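Local coordinates for protein hypothetical methylmalonyl-CoA decarboxylase alpha subunit (Sulfolobus tokodaii, PDB 1X0U) that is the carboxyl transferase subunit of a putative carboxylase, built on the crotonase-type fold and assembled as a hexamer, at residues F187-K192 against Q240-L245. Numbering follows the deposited sequence.
Sequences FIIMIK and QEAINL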
loop_
_atom_site.group_PDB
_atom_site.type_symbol
_atom_site.label_atom_id
_atom_site.label_comp_id
_atom_site.label_asym_id
_atom_site.label_seq_id
_atom_site.Cartn_x
_atom_site.Cartn_y
_atom_site.Cartn_z
ATOM N N PHE A 187 -2.486 15.642 -27.225
ATOM C CA PHE A 187 -2.607 15.845 -28.665
ATOM C C PHE A 187 -3.168 17.217 -28.987
ATOM O O PHE A 187 -4.104 17.683 -28.333
ATOM C CB PHE A 187 -3.557 14.807 -29.290
ATOM C CG PHE A 187 -3.125 13.379 -29.101
ATOM C CD1 PHE A 187 -2.181 12.802 -29.945
ATOM C CD2 PHE A 187 -3.642 12.622 -28.057
ATOM C CE1 PHE A 187 -1.759 11.490 -29.747
ATOM C CE2 PHE A 187 -3.224 11.310 -27.855
ATOM C CZ PHE A 187 -2.281 10.749 -28.702
ATOM N N ILE A 188 -2.591 17.856 -29.997
ATOM C CA ILE A 188 -3.074 19.140 -30.445
ATOM C C ILE A 188 -3.589 18.992 -31.878
ATOM O O ILE A 188 -2.830 18.677 -32.793
ATOM C CB ILE A 188 -1.976 20.231 -30.425
ATOM C CG1 ILE A 188 -1.584 20.580 -28.983
ATOM C CG2 ILE A 188 -2.494 21.492 -31.103
ATOM C CD1 ILE A 188 -0.517 21.667 -28.900
ATOM N N ILE A 189 -4.893 19.183 -32.045
ATOM C CA ILE A 189 -5.535 19.129 -33.349
ATOM C C ILE A 189 -5.794 20.592 -33.704
ATOM O O ILE A 189 -6.488 21.303 -32.978
ATOM C CB ILE A 189 -6.863 18.385 -33.283
ATOM C CG1 ILE A 189 -6.609 16.933 -32.860
ATOM C CG2 ILE A 189 -7.572 18.480 -34.632
ATOM C CD1 ILE A 189 -7.855 16.181 -32.442
ATOM N N MET A 190 -5.220 21.037 -34.812
ATOM C CA MET A 190 -5.349 22.418 -35.233
ATOM C C MET A 190 -5.878 22.544 -36.653
ATOM O O MET A 190 -5.566 21.721 -37.514
ATOM C CB MET A 190 -3.981 23.096 -35.133
ATOM C CG MET A 190 -3.987 24.577 -35.434
ATOM S SD MET A 190 -2.419 25.297 -34.968
ATOM C CE MET A 190 -2.539 26.907 -35.716
ATOM N N ILE A 191 -6.676 23.580 -36.888
ATOM C CA ILE A 191 -7.245 23.840 -38.208
ATOM C C ILE A 191 -6.329 24.811 -38.945
ATOM O O ILE A 191 -5.811 25.750 -38.350
ATOM C CB ILE A 191 -8.649 24.482 -38.107
ATOM C CG1 ILE A 191 -9.601 23.561 -37.338
ATOM C CG2 ILE A 191 -9.208 24.750 -39.509
ATOM C CD1 ILE A 191 -9.453 23.621 -35.846
ATOM N N LYS A 192 -6.098 24.583 -40.233
ATOM C CA LYS A 192 -5.247 25.512 -40.961
ATOM C C LYS A 192 -6.117 26.578 -41.596
ATOM O O LYS A 192 -7.193 26.292 -42.103
ATOM C CB LYS A 192 -4.372 24.805 -42.017
ATOM C CG LYS A 192 -4.966 23.588 -42.713
ATOM C CD LYS A 192 -3.839 22.788 -43.390
ATOM C CE LYS A 192 -4.306 21.438 -43.948
ATOM N NZ LYS A 192 -4.802 21.532 -45.354
ATOM N N GLN A 240 -15.334 21.150 -38.353
ATOM C CA GLN A 240 -16.144 19.941 -38.337
ATOM C C GLN A 240 -15.189 18.753 -38.372
ATOM O O GLN A 240 -15.406 17.752 -37.686
ATOM C CB GLN A 240 -17.074 19.873 -39.550
ATOM C CG GLN A 240 -17.922 18.596 -39.596
ATOM C CD GLN A 240 -18.964 18.524 -38.482
ATOM O OE1 GLN A 240 -19.096 17.505 -37.794
ATOM N NE2 GLN A 240 -19.717 19.607 -38.307
ATOM N N GLU A 241 -14.136 18.862 -39.185
ATOM C CA GLU A 241 -13.144 17.793 -39.285
ATOM C C GLU A 241 -12.368 17.663 -37.969
ATOM O O GLU A 241 -12.063 16.561 -37.524
ATOM C CB GLU A 241 -12.188 18.047 -40.462
ATOM C CG GLU A 241 -12.785 17.705 -41.846
ATOM C CD GLU A 241 -11.863 18.034 -43.031
ATOM O OE1 GLU A 241 -12.234 17.698 -44.176
ATOM O OE2 GLU A 241 -10.779 18.627 -42.832
ATOM N N ALA A 242 -12.058 18.790 -37.342
ATOM C CA ALA A 242 -11.346 18.772 -36.073
ATOM C C ALA A 242 -12.144 17.979 -35.041
ATOM O O ALA A 242 -11.584 17.138 -34.342
ATOM C CB ALA A 242 -11.120 20.197 -35.568
ATOM N N ILE A 243 -13.449 18.222 -34.952
ATOM C CA ILE A 243 -14.230 17.498 -33.962
ATOM C C ILE A 243 -14.526 16.049 -34.362
ATOM O O ILE A 243 -14.683 15.197 -33.491
ATOM C CB ILE A 243 -15.543 18.267 -33.557
ATOM C CG1 ILE A 243 -16.777 17.632 -34.177
ATOM C CG2 ILE A 243 -15.428 19.729 -33.912
ATOM C CD1 ILE A 243 -17.364 16.515 -33.330
ATOM N N ASN A 244 -14.611 15.754 -35.654
ATOM C CA ASN A 244 -14.839 14.364 -36.055
ATOM C C ASN A 244 -13.561 13.616 -35.721
ATOM O O ASN A 244 -13.596 12.469 -35.303
ATOM C CB ASN A 244 -15.101 14.218 -37.558
ATOM C CG ASN A 244 -16.525 14.534 -37.936
ATOM O OD1 ASN A 244 -17.436 14.446 -37.114
ATOM N ND2 ASN A 244 -16.731 14.887 -39.195
ATOM N N LEU A 245 -12.432 14.288 -35.909
ATOM C CA LEU A 245 -11.139 13.692 -35.630
ATOM C C LEU A 245 -11.036 13.427 -34.123
ATOM O O LEU A 245 -10.616 12.345 -33.719
ATOM C CB LEU A 245 -10.019 14.635 -36.092
ATOM C CG LEU A 245 -8.576 14.166 -36.347
ATOM C CD1 LEU A 245 -7.640 14.970 -35.478
ATOM C CD2 LEU A 245 -8.413 12.683 -36.086
#
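In the first of the chain's two crotonase-like sheets, strand 187-191 is covered on one face by helix 239-252, and Ile189, Ile191, Ala242 and Leu245 carry the contact. The helix runs back nearly antiparallel to the strand; the axes of the two short segments approach to 8.5 Å at 160°. Ile189 and Ala242 face each other where the two backbones come nearest, with CA atoms 6.4 Å apart. The small alanine permits this approach: Ile189 CG2 lies 4.1 Å from Ala242 CB, while Ile191 CD1 reaches the same methyl at 3.8 Å. Ile191 approaches along its longer branch, CG1 beside the backbone N (chi1 -59°). One turn further along the helix, Leu245 presents a single branch: Leu245 CD1 presses on the fork of Ile189, 3.3 Å from Ile189 CD1 and 3.4 Å from Ile189 CG1, both closer than usual carbon contact. Phe234 of the neighbouring strand touches both Ile189 and Leu245, and Ile169 of strand 166-170 meets Ala242, so the hydrophobic layer spreads over three adjacent strands. Just past the C-terminal end of the strand, Lys192 forms a salt bridge with Asp237, shortly before the helix begins. Buried and wholly apolar across the two segments, the interface is a helix-on-sheet layer of the alpha/beta crotonase fold, in which strand 234-236 leads into a helix that doubles back over its parallel neighbour 187-191.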